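Local coordinates for fucolectin-related protein (Streptococcus pneumoniae, PDB 2WMF) that probably hydrolyses host blood-group carbohydrate antigens, acting as the catalytic module of a family 98 glycoside hydrolase, at residues E150-Y155 with K212-R217; D181-F186 with I216-G221; S241-K246 with N291-A296; W248-T253 with D360-L365. One frame throughout, in Å; residues are numbered along the deposited sequence.

Contact 1 of 4, residues E150-Y155 with K212-R217; sequences ENYWIY and KNTPIR
Pro215 lies over one face of the Tyr152 phenol ring. Its CG stands 3.9 Å from the centroid of the Tyr152 ring and only 14° off the ring normal, a CH-pi contact displaced toward the rim, while Pro215 CB lies 3.6 Å from Tyr152 CE1. The Tyr152 ring reaches the proline because CG sits between its own backbone N and carbonyl carbon (chi1 44°). Beyond the ring, the phenol oxygen runs on to Thr214, whose side chain crosses that of Tyr152 at about a right angle, with Thr214 CB 3.3 Å from Tyr152 OH. The second pair is charged. Lys212 runs out nearly straight and then bends at its last torsion (chi4 -79°), turning NZ to Glu150 OE1 in a salt bridge of 2.8 Å. The lysine meets this oxygen on the anti side. Trp153 NE1 takes the other oxygen, Glu150 OE2, at 2.8 Å, so both carboxylate oxygens are bonded. Lys212 NZ also donates to Thr214 OG1 at 2.8 Å, and that hydroxyl is hydrogen-bonded in turn to Asp243. Both segments follow parallel barrel strands, 143-149 and 207-212, and precede helices; such beta-alpha loops form the C-terminal rim of a (beta/alpha)8 barrel, the end where enzymes of this fold carry their active sites.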
# COMPACT_ATOMS: atom_id res chain seq x y z
N GLU A 150 -12.02 8.49 2.51
CA GLU A 150 -13.01 7.63 3.20
C GLU A 150 -14.46 8.13 3.14
O GLU A 150 -14.87 8.94 3.94
CB GLU A 150 -12.67 7.40 4.67
CG GLU A 150 -13.57 6.36 5.33
CD GLU A 150 -13.23 6.21 6.82
OE1 GLU A 150 -12.04 5.97 7.19
OE2 GLU A 150 -14.16 6.41 7.64
N ASN A 151 -15.24 7.52 2.25
CA ASN A 151 -16.65 7.87 2.06
C ASN A 151 -17.55 6.68 1.75
O ASN A 151 -18.73 6.86 1.53
CB ASN A 151 -16.79 8.88 0.90
CG ASN A 151 -16.00 10.14 1.12
OD1 ASN A 151 -16.47 11.06 1.76
ND2 ASN A 151 -14.76 10.17 0.59
N TYR A 152 -16.98 5.47 1.72
CA TYR A 152 -17.74 4.27 1.27
C TYR A 152 -18.98 3.99 2.17
O TYR A 152 -19.94 3.37 1.71
CB TYR A 152 -16.81 3.03 1.12
CG TYR A 152 -15.85 2.89 2.29
CD1 TYR A 152 -16.28 2.42 3.55
CD2 TYR A 152 -14.53 3.28 2.18
CE1 TYR A 152 -15.38 2.36 4.62
CE2 TYR A 152 -13.67 3.23 3.22
CZ TYR A 152 -14.09 2.75 4.45
OH TYR A 152 -13.15 2.76 5.50
N TRP A 153 -18.94 4.43 3.42
CA TRP A 153 -20.04 4.20 4.33
C TRP A 153 -21.05 5.34 4.43
O TRP A 153 -22.04 5.25 5.19
CB TRP A 153 -19.53 3.83 5.73
CG TRP A 153 -18.66 4.89 6.37
CD1 TRP A 153 -17.33 5.07 6.17
CD2 TRP A 153 -19.07 5.91 7.31
NE1 TRP A 153 -16.88 6.16 6.90
CE2 TRP A 153 -17.93 6.67 7.63
CE3 TRP A 153 -20.29 6.25 7.92
CZ2 TRP A 153 -17.96 7.73 8.53
CZ3 TRP A 153 -20.31 7.32 8.84
CH2 TRP A 153 -19.17 8.06 9.11
N ILE A 154 -20.81 6.39 3.66
CA ILE A 154 -21.54 7.66 3.84
C ILE A 154 -21.56 8.47 2.53
O ILE A 154 -21.29 9.68 2.49
CB ILE A 154 -20.99 8.41 5.08
CG1 ILE A 154 -21.82 9.62 5.48
CG2 ILE A 154 -19.50 8.79 4.93
CD1 ILE A 154 -21.76 9.90 6.98
N TYR A 155 -21.84 7.77 1.44
CA TYR A 155 -21.79 8.38 0.11
C TYR A 155 -22.92 9.41 -0.06
O TYR A 155 -24.05 9.22 0.41
CB TYR A 155 -21.90 7.31 -0.96
CG TYR A 155 -21.90 7.88 -2.36
CD1 TYR A 155 -20.72 8.40 -2.89
CD2 TYR A 155 -23.07 7.99 -3.14
CE1 TYR A 155 -20.70 8.98 -4.16
CE2 TYR A 155 -23.04 8.56 -4.44
CZ TYR A 155 -21.82 9.04 -4.93
OH TYR A 155 -21.68 9.66 -6.19
N LYS A 212 -8.27 2.12 -0.03
CA LYS A 212 -8.27 2.24 1.44
C LYS A 212 -9.03 1.05 2.04
O LYS A 212 -10.25 1.10 2.27
CB LYS A 212 -8.92 3.54 1.90
CG LYS A 212 -8.84 3.76 3.44
CD LYS A 212 -9.39 5.11 3.92
CE LYS A 212 -8.96 5.35 5.38
NZ LYS A 212 -9.82 4.57 6.32
N ASN A 213 -8.27 -0.01 2.34
CA ASN A 213 -8.85 -1.34 2.60
C ASN A 213 -9.36 -1.63 4.02
O ASN A 213 -9.62 -2.79 4.38
CB ASN A 213 -7.94 -2.43 2.05
CG ASN A 213 -6.61 -2.50 2.70
OD1 ASN A 213 -6.32 -1.80 3.68
ND2 ASN A 213 -5.74 -3.38 2.15
N THR A 214 -9.60 -0.57 4.76
CA THR A 214 -10.26 -0.60 6.07
C THR A 214 -11.53 -1.47 6.17
O THR A 214 -11.66 -2.19 7.18
CB THR A 214 -10.66 0.86 6.46
OG1 THR A 214 -9.60 1.78 6.13
CG2 THR A 214 -11.00 0.98 7.96
N PRO A 215 -12.48 -1.33 5.22
CA PRO A 215 -13.78 -1.98 5.42
C PRO A 215 -13.83 -3.48 5.11
O PRO A 215 -14.92 -4.07 5.08
CB PRO A 215 -14.72 -1.21 4.49
CG PRO A 215 -13.81 -0.87 3.31
CD PRO A 215 -12.49 -0.54 3.96
N ILE A 216 -12.65 -4.09 4.89
CA ILE A 216 -12.53 -5.55 4.80
C ILE A 216 -13.52 -6.16 3.85
O ILE A 216 -14.23 -7.15 4.16
CB ILE A 216 -12.48 -6.25 6.21
CG1 ILE A 216 -13.71 -5.98 7.07
CG2 ILE A 216 -11.22 -5.87 6.95
CD1 ILE A 216 -13.79 -6.95 8.25
N ARG A 217 -13.55 -5.59 2.65
CA ARG A 217 -14.40 -6.07 1.53
C ARG A 217 -13.75 -5.58 0.24
O ARG A 217 -13.06 -4.54 0.22
CB ARG A 217 -15.79 -5.45 1.55
CG ARG A 217 -16.62 -5.59 2.76
CD ARG A 217 -17.93 -4.82 2.48
NE ARG A 217 -18.61 -5.39 1.31
CZ ARG A 217 -19.31 -6.53 1.31
NH1 ARG A 217 -19.48 -7.23 2.45
NH2 ARG A 217 -19.84 -6.96 0.18

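Contact 2 of 4, residues D181-F186 with I216-G221; sequences DHEKWF and IRDDAG
Asp218 and Lys184 meet through two polar bonds, one to each carboxylate oxygen. The backbone N of Lys184 donates to Asp218 OD2 at 2.9 Å, nearly straight at 169°. The lysine's own ammonium group reaches the other oxygen, with NZ 3.2 Å from Asp218 OD1 in a salt bridge that arrives from above the carboxylate plane; this is the longer bond, and the stronger partner of NZ is Glu361.

Water extends the polar network. One molecule donates to both Glu183 OE1 and Asp218 OD2 and accepts from Arg217 NE, joining groups whose charges are too far apart for a direct salt bridge. Another donates to Asp218 OD2 and accepts from Trp185 N. The carboxylate of Glu183 is steadied by Trp185 NE1, 2.9 Å from Glu183 OE1.

His182 makes short edge contacts with two oxygens of 216-221, its CE1 lying 3.0 Å from Arg217 O and 3.0 Å from Asp219 OD1. Packing is left to the extended Lys184 chain, which crosses Asp218 at a slant and brings CE within 3.6 Å of Gly221 CA.

Asp218 OD2 thus collects a backbone N-H and two waters at the start of helix 184-192, while a lysine ammonium stands above the plane at OD1, surroundings that would probably favour the charged carboxylate.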
# COMPACT_ATOMS: atom_id res chain seq x y z
N ASP A 181 -10.18 5.76 -1.22
CA ASP A 181 -11.53 5.19 -0.99
C ASP A 181 -11.55 3.75 -1.48
O ASP A 181 -10.52 3.22 -1.93
CB ASP A 181 -12.63 6.08 -1.64
CG ASP A 181 -13.58 6.66 -0.63
OD1 ASP A 181 -13.87 5.94 0.36
OD2 ASP A 181 -13.99 7.84 -0.81
N HIS A 182 -12.69 3.10 -1.32
CA HIS A 182 -12.72 1.64 -1.42
C HIS A 182 -14.09 1.15 -1.86
O HIS A 182 -15.10 1.85 -1.68
CB HIS A 182 -12.35 1.03 -0.07
CG HIS A 182 -11.56 -0.22 -0.21
ND1 HIS A 182 -12.03 -1.48 0.09
CD2 HIS A 182 -10.31 -0.39 -0.70
CE1 HIS A 182 -11.08 -2.37 -0.16
NE2 HIS A 182 -10.04 -1.73 -0.66
N GLU A 183 -14.09 -0.09 -2.36
CA GLU A 183 -15.23 -0.90 -2.76
C GLU A 183 -15.58 -0.74 -4.21
O GLU A 183 -15.51 0.36 -4.75
CB GLU A 183 -16.42 -0.71 -1.80
CG GLU A 183 -16.05 -1.05 -0.31
CD GLU A 183 -17.23 -1.00 0.67
OE1 GLU A 183 -18.38 -1.21 0.24
OE2 GLU A 183 -16.98 -0.82 1.86
N LYS A 184 -16.01 -1.83 -4.82
CA LYS A 184 -16.28 -1.86 -6.25
C LYS A 184 -17.43 -0.91 -6.62
O LYS A 184 -17.29 -0.07 -7.51
CB LYS A 184 -16.63 -3.27 -6.72
CG LYS A 184 -15.52 -4.34 -6.50
CD LYS A 184 -16.10 -5.76 -6.44
CE LYS A 184 -15.12 -6.79 -5.89
NZ LYS A 184 -15.79 -8.00 -5.26
N TRP A 185 -18.58 -1.06 -5.97
CA TRP A 185 -19.77 -0.22 -6.29
C TRP A 185 -19.41 1.27 -6.13
O TRP A 185 -19.88 2.11 -6.90
CB TRP A 185 -20.97 -0.61 -5.40
CG TRP A 185 -20.77 -0.18 -4.00
CD1 TRP A 185 -20.09 -0.85 -2.99
CD2 TRP A 185 -21.14 1.09 -3.44
NE1 TRP A 185 -20.02 -0.06 -1.86
CE2 TRP A 185 -20.66 1.12 -2.10
CE3 TRP A 185 -21.84 2.21 -3.93
CZ2 TRP A 185 -20.88 2.21 -1.28
CZ3 TRP A 185 -22.03 3.31 -3.09
CH2 TRP A 185 -21.52 3.31 -1.81
N PHE A 186 -18.58 1.59 -5.13
CA PHE A 186 -18.25 2.95 -4.79
C PHE A 186 -17.45 3.60 -5.93
O PHE A 186 -17.79 4.66 -6.45
CB PHE A 186 -17.48 3.03 -3.45
CG PHE A 186 -17.13 4.44 -3.07
CD1 PHE A 186 -18.00 5.21 -2.33
CD2 PHE A 186 -15.96 5.02 -3.54
CE1 PHE A 186 -17.75 6.53 -2.03
CE2 PHE A 186 -15.68 6.38 -3.25
CZ PHE A 186 -16.60 7.14 -2.50
N ILE A 216 -12.65 -4.09 4.89
CA ILE A 216 -12.53 -5.55 4.80
C ILE A 216 -13.52 -6.16 3.85
O ILE A 216 -14.23 -7.15 4.16
CB ILE A 216 -12.48 -6.25 6.21
CG1 ILE A 216 -13.71 -5.98 7.07
CG2 ILE A 216 -11.22 -5.87 6.95
CD1 ILE A 216 -13.79 -6.95 8.25
N ARG A 217 -13.55 -5.59 2.65
CA ARG A 217 -14.40 -6.07 1.53
C ARG A 217 -13.75 -5.58 0.24
O ARG A 217 -13.06 -4.54 0.22
CB ARG A 217 -15.79 -5.45 1.55
CG ARG A 217 -16.62 -5.59 2.76
CD ARG A 217 -17.93 -4.82 2.48
NE ARG A 217 -18.61 -5.39 1.31
CZ ARG A 217 -19.31 -6.53 1.31
NH1 ARG A 217 -19.48 -7.23 2.45
NH2 ARG A 217 -19.84 -6.96 0.18
N ASP A 218 -13.95 -6.34 -0.82
CA ASP A 218 -13.63 -5.90 -2.16
C ASP A 218 -12.17 -5.56 -2.37
O ASP A 218 -11.86 -4.72 -3.22
CB ASP A 218 -14.47 -4.67 -2.56
CG ASP A 218 -15.92 -5.00 -2.80
OD1 ASP A 218 -16.32 -6.19 -2.73
OD2 ASP A 218 -16.71 -4.06 -3.08
N ASP A 219 -11.24 -6.22 -1.66
CA ASP A 219 -9.81 -5.84 -1.82
C ASP A 219 -9.27 -6.07 -3.25
O ASP A 219 -8.53 -5.23 -3.78
CB ASP A 219 -8.92 -6.53 -0.78
CG ASP A 219 -9.07 -5.93 0.63
OD1 ASP A 219 -9.85 -4.97 0.81
OD2 ASP A 219 -8.35 -6.40 1.54
N ALA A 220 -9.62 -7.21 -3.85
CA ALA A 220 -9.11 -7.57 -5.19
C ALA A 220 -9.83 -6.68 -6.24
O ALA A 220 -9.17 -6.05 -7.13
CB ALA A 220 -9.33 -9.08 -5.48
N GLY A 221 -11.15 -6.56 -6.13
CA GLY A 221 -11.89 -5.73 -7.06
C GLY A 221 -11.44 -4.27 -7.03
O GLY A 221 -11.42 -3.60 -8.07
O HOH W 1 -7.53 -3.09 -2.46
O HOH W 2 -18.63 -3.67 -1.03
O HOH W 3 -19.06 -3.60 -4.46

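Contact 3 of 4, residues S241-K246 with N291-A296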
# COMPACT_ATOMS: atom_id res chain seq x y z
N SER A 241 -3.95 3.67 0.66
CA SER A 241 -3.80 3.87 2.10
C SER A 241 -3.91 2.48 2.71
O SER A 241 -4.96 1.86 2.69
CB SER A 241 -4.89 4.75 2.70
OG SER A 241 -4.83 4.71 4.11
N THR A 242 -2.80 2.00 3.23
CA THR A 242 -2.69 0.67 3.85
C THR A 242 -3.08 0.86 5.32
O THR A 242 -2.34 1.53 6.07
CB THR A 242 -1.24 0.12 3.75
OG1 THR A 242 -0.92 -0.16 2.39
CG2 THR A 242 -1.07 -1.14 4.57
N ASP A 243 -4.21 0.27 5.73
CA ASP A 243 -4.80 0.60 7.04
C ASP A 243 -4.80 -0.59 7.99
O ASP A 243 -5.53 -1.55 7.78
CB ASP A 243 -6.22 1.16 6.86
CG ASP A 243 -6.84 1.64 8.17
OD1 ASP A 243 -6.12 1.67 9.19
OD2 ASP A 243 -8.02 2.05 8.10
N THR A 244 -4.02 -0.47 9.05
CA THR A 244 -3.89 -1.58 10.04
C THR A 244 -5.15 -1.70 10.94
O THR A 244 -5.29 -2.69 11.65
CB THR A 244 -2.65 -1.46 10.90
OG1 THR A 244 -2.71 -0.26 11.67
CG2 THR A 244 -1.33 -1.48 10.02
N TRP A 245 -6.05 -0.71 10.85
CA TRP A 245 -7.39 -0.87 11.45
C TRP A 245 -8.12 -2.08 10.87
O TRP A 245 -9.07 -2.60 11.48
CB TRP A 245 -8.26 0.39 11.27
CG TRP A 245 -8.07 1.50 12.25
CD1 TRP A 245 -7.38 2.67 12.08
CD2 TRP A 245 -8.64 1.57 13.56
NE1 TRP A 245 -7.47 3.45 13.20
CE2 TRP A 245 -8.27 2.82 14.12
CE3 TRP A 245 -9.45 0.73 14.31
CZ2 TRP A 245 -8.63 3.22 15.42
CZ3 TRP A 245 -9.84 1.13 15.60
CH2 TRP A 245 -9.41 2.36 16.14
N LYS A 246 -7.71 -2.56 9.68
CA LYS A 246 -8.31 -3.83 9.16
C LYS A 246 -8.21 -4.96 10.22
O LYS A 246 -9.11 -5.85 10.29
CB LYS A 246 -7.71 -4.25 7.83
CG LYS A 246 -6.31 -4.88 7.87
CD LYS A 246 -5.88 -5.46 6.53
CE LYS A 246 -5.83 -4.44 5.42
NZ LYS A 246 -4.87 -3.31 5.64
N ASN A 291 0.35 5.53 1.47
CA ASN A 291 -0.12 6.19 2.66
C ASN A 291 -0.53 5.10 3.67
O ASN A 291 -0.70 3.97 3.26
CB ASN A 291 -1.31 7.11 2.32
CG ASN A 291 -1.56 8.24 3.32
OD1 ASN A 291 -1.00 8.29 4.43
ND2 ASN A 291 -2.42 9.19 2.89
N PHE A 292 -0.68 5.46 4.94
CA PHE A 292 -0.82 4.48 6.02
C PHE A 292 -1.66 4.99 7.18
O PHE A 292 -1.60 6.18 7.53
CB PHE A 292 0.55 4.07 6.59
CG PHE A 292 1.44 3.51 5.53
CD1 PHE A 292 1.42 2.15 5.24
CD2 PHE A 292 2.21 4.36 4.75
CE1 PHE A 292 2.19 1.63 4.21
CE2 PHE A 292 2.99 3.86 3.69
CZ PHE A 292 2.96 2.49 3.41
N GLU A 293 -2.39 4.06 7.78
CA GLU A 293 -2.95 4.21 9.12
C GLU A 293 -2.79 2.85 9.81
O GLU A 293 -2.52 1.87 9.14
CB GLU A 293 -4.45 4.54 9.04
CG GLU A 293 -4.82 5.81 8.35
CD GLU A 293 -6.32 6.18 8.45
OE1 GLU A 293 -6.94 5.93 9.52
OE2 GLU A 293 -6.86 6.72 7.45
N CYS A 294 -2.97 2.76 11.12
CA CYS A 294 -3.05 3.86 12.10
C CYS A 294 -1.64 4.30 12.54
O CYS A 294 -0.82 3.48 12.99
CB CYS A 294 -3.78 3.38 13.34
SG CYS A 294 -3.84 4.58 14.71
N ALA A 295 -1.38 5.61 12.41
CA ALA A 295 -0.06 6.24 12.56
C ALA A 295 0.59 6.03 13.90
O ALA A 295 1.81 6.08 14.00
CB ALA A 295 -0.17 7.75 12.25
N ALA A 296 -0.21 5.74 14.93
CA ALA A 296 0.38 5.38 16.21
C ALA A 296 1.23 4.14 16.12
O ALA A 296 2.20 3.99 16.91
CB ALA A 296 -0.68 5.24 17.35
O HOH W 4 -5.65 7.09 5.03
O HOH W 5 0.38 2.09 1.20
O HOH W 6 -9.08 4.26 9.10
O HOH W 7 -5.90 6.07 12.04
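Glu293 OE1 takes hydrogen bonds from two waters, each 2.7 Å from that oxygen. One of them also donates to Asp243 OD2; the other accepts from Trp245 NE1. The two carboxylates are turned 33° apart, and Asp243 OD1 lies 3.3 Å from Glu293 CB. That same OD1 caps the turn by accepting from Trp245 N, while OD2 bonds to Thr214. The carbonyl oxygen of Asp243 is held by Lys246, whose N and NZ reach it from opposite faces of its plane; NZ has further partners in Asn213 and Glu278.

These groups sit on strands 237-243 and 289-293 and the turns that follow them. The strands are the seventh and eighth of the parallel (beta/alpha)8 barrel, joined by Thr242 N to Asn291 O, Glu293 N to Thr242 O and Thr244 N to Glu293 O (2.8 Å). Thr242 and Phe292 point the same way, on the face opposite Ser241, Asp243, Asn291 and Glu293, with Thr242 CB 3.7 Å from Phe292 CD1.

Past the strand ends, Thr244 OG1 accepts from Cys294 N at 3.1 Å, just after the cis peptide between Glu293 and Cys294, and also bonds to Tyr267 O. Beside it Cys294 CB packs obliquely against the indole, 3.7 Å from Trp245 NE1, and Cys294 SG makes an oblique sulfur-aromatic contact with the five-membered ring of Trp245.

Contact 4 of 4, residues W248-T253 with D360-L365; sequences WEKHYT and DETMPL
Lys250 lays its aliphatic chain across Met363, with CG 3.7 Å from Met363 SD and CE 3.9 Å from Met363 CG. The lysine belongs to a Schellman motif that ends helix 245-249, where His251 turns to positive phi; the partner is an Asx turn and type I beta turn beginning at Asp360. The contact therefore joins a helix end in the barrel part of the chain to a loop of the C-terminal part.

Bends at chi2 and chi3 (-68° and -69°) carry the lysine past the methionine and put NZ on Thr362, 2.8 Å from Thr362 OG1. The two side chains cross at about a right angle. That hydroxyl donates a hydrogen bond to Asp360 OD1, 2.6 Å from Thr362 OG1, while accepting from the lysine. Asp360 OD1 accepts from Thr362 N too, both donors coming from the same face of the carboxylate.

Met363, itself folded at chi2 and chi3, ends at the ring edge of Tyr252, where Met363 CE is 4.1 Å from Tyr252 CE2. Lys250 CB covers a face of that same ring. The other aspartate oxygen is reached through water: one molecule accepts from Lys250 NZ and donates to Asp360 OD2, its oxygen 2.8 Å from Lys250 NZ and 2.8 Å from Asp360 OD2.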
# COMPACT_ATOMS: atom_id res chain seq x y z
N TRP A 248 -8.33 -4.80 13.45
CA TRP A 248 -9.47 -4.55 14.39
C TRP A 248 -10.80 -4.93 13.75
O TRP A 248 -11.63 -5.59 14.37
CB TRP A 248 -9.47 -3.08 14.80
CG TRP A 248 -10.54 -2.71 15.78
CD1 TRP A 248 -10.49 -2.79 17.15
CD2 TRP A 248 -11.82 -2.18 15.45
NE1 TRP A 248 -11.67 -2.34 17.68
CE2 TRP A 248 -12.50 -1.95 16.66
CE3 TRP A 248 -12.45 -1.85 14.25
CZ2 TRP A 248 -13.78 -1.43 16.71
CZ3 TRP A 248 -13.74 -1.32 14.30
CH2 TRP A 248 -14.39 -1.13 15.54
N GLU A 249 -11.00 -4.55 12.49
CA GLU A 249 -12.26 -4.87 11.78
C GLU A 249 -12.50 -6.40 11.73
O GLU A 249 -13.65 -6.86 11.81
CB GLU A 249 -12.26 -4.27 10.38
CG GLU A 249 -12.28 -2.72 10.34
CD GLU A 249 -13.63 -2.10 10.67
OE1 GLU A 249 -14.64 -2.85 10.81
OE2 GLU A 249 -13.66 -0.82 10.76
N LYS A 250 -11.41 -7.16 11.56
CA LYS A 250 -11.42 -8.64 11.51
C LYS A 250 -11.59 -9.31 12.86
O LYS A 250 -11.74 -10.56 12.93
CB LYS A 250 -10.12 -9.14 10.86
CG LYS A 250 -10.03 -8.80 9.39
CD LYS A 250 -11.03 -9.52 8.49
CE LYS A 250 -10.82 -11.01 8.32
NZ LYS A 250 -11.88 -11.63 7.43
N HIS A 251 -11.53 -8.51 13.92
CA HIS A 251 -11.54 -8.96 15.33
C HIS A 251 -10.26 -9.75 15.69
O HIS A 251 -10.25 -10.58 16.63
CB HIS A 251 -12.78 -9.83 15.65
CG HIS A 251 -14.11 -9.20 15.32
ND1 HIS A 251 -15.29 -9.90 15.45
CD2 HIS A 251 -14.45 -7.99 14.83
CE1 HIS A 251 -16.30 -9.13 15.07
NE2 HIS A 251 -15.83 -7.96 14.72
N TYR A 252 -9.16 -9.48 14.99
CA TYR A 252 -7.91 -10.10 15.29
C TYR A 252 -7.20 -9.38 16.42
O TYR A 252 -7.43 -8.20 16.65
CB TYR A 252 -7.03 -10.14 14.03
CG TYR A 252 -7.52 -10.98 12.88
CD1 TYR A 252 -8.49 -11.95 13.04
CD2 TYR A 252 -6.92 -10.86 11.63
CE1 TYR A 252 -8.88 -12.74 11.98
CE2 TYR A 252 -7.31 -11.65 10.57
CZ TYR A 252 -8.29 -12.59 10.77
OH TYR A 252 -8.68 -13.39 9.74
N THR A 253 -6.31 -10.09 17.10
CA THR A 253 -5.59 -9.59 18.28
C THR A 253 -4.08 -9.90 18.15
O THR A 253 -3.48 -9.58 17.13
CB THR A 253 -6.26 -10.09 19.57
OG1 THR A 253 -6.35 -11.52 19.55
CG2 THR A 253 -7.63 -9.45 19.69
N ASP A 360 -10.21 -14.59 -0.66
CA ASP A 360 -10.77 -13.83 0.44
C ASP A 360 -10.56 -12.33 0.23
O ASP A 360 -9.51 -11.77 0.58
CB ASP A 360 -10.09 -14.21 1.76
CG ASP A 360 -10.71 -13.52 2.98
OD1 ASP A 360 -11.67 -12.72 2.85
OD2 ASP A 360 -10.17 -13.75 4.09
N GLU A 361 -11.56 -11.69 -0.36
CA GLU A 361 -11.50 -10.25 -0.66
C GLU A 361 -11.63 -9.36 0.58
O GLU A 361 -11.50 -8.14 0.47
CB GLU A 361 -12.48 -9.84 -1.72
CG GLU A 361 -12.18 -10.30 -3.14
CD GLU A 361 -12.91 -9.42 -4.12
OE1 GLU A 361 -12.48 -8.25 -4.27
OE2 GLU A 361 -13.91 -9.92 -4.69
N THR A 362 -11.84 -9.96 1.76
CA THR A 362 -11.87 -9.20 3.00
C THR A 362 -10.47 -8.78 3.43
O THR A 362 -10.32 -7.88 4.25
CB THR A 362 -12.60 -9.89 4.19
OG1 THR A 362 -11.77 -10.89 4.75
CG2 THR A 362 -13.96 -10.42 3.76
N MET A 363 -9.45 -9.45 2.88
CA MET A 363 -8.07 -9.21 3.23
C MET A 363 -7.20 -9.05 1.98
O MET A 363 -7.58 -9.43 0.89
CB MET A 363 -7.56 -10.39 4.07
CG MET A 363 -8.27 -10.46 5.43
SD MET A 363 -7.71 -9.14 6.52
CE MET A 363 -6.10 -9.83 7.06
N PRO A 364 -6.06 -8.39 2.16
CA PRO A 364 -5.35 -7.88 0.97
C PRO A 364 -4.44 -8.86 0.27
O PRO A 364 -4.07 -8.62 -0.89
CB PRO A 364 -4.52 -6.72 1.56
CG PRO A 364 -4.27 -7.12 2.98
CD PRO A 364 -5.52 -7.81 3.40
N LEU A 365 -4.00 -9.93 0.95
CA LEU A 365 -2.94 -10.75 0.34
C LEU A 365 -3.50 -11.57 -0.83
O LEU A 365 -4.61 -12.07 -0.76
CB LEU A 365 -2.24 -11.65 1.37
CG LEU A 365 -1.69 -10.97 2.62
CD1 LEU A 365 -1.03 -12.01 3.59
CD2 LEU A 365 -0.72 -9.82 2.23
O HOH W 8 -11.32 -14.20 6.55

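From the N terminus, contact 1 opens first, at 150-155 after the fourth barrel strand, and closes at 212-217 after the sixth. Contact 2 starts within that span, after the fifth strand, and finishes at 216-221, so the two overlap and share Ile216 and Arg217. Contact 3 follows in series. Contact 4 opens inside it at 248-253, before 291-296 is reached, and crosses it to close at 360-365. Contact 1 joins two barrel loops, contact 2 the N-terminal ends of helices 184-192 and 219-231, and contact 3 strands seven and eight; contact 4 brings in the C-terminal part. Asp243 joins contacts 1 and 3 through Thr214, and Glu361 connects contacts 2 and 4 through Lys184.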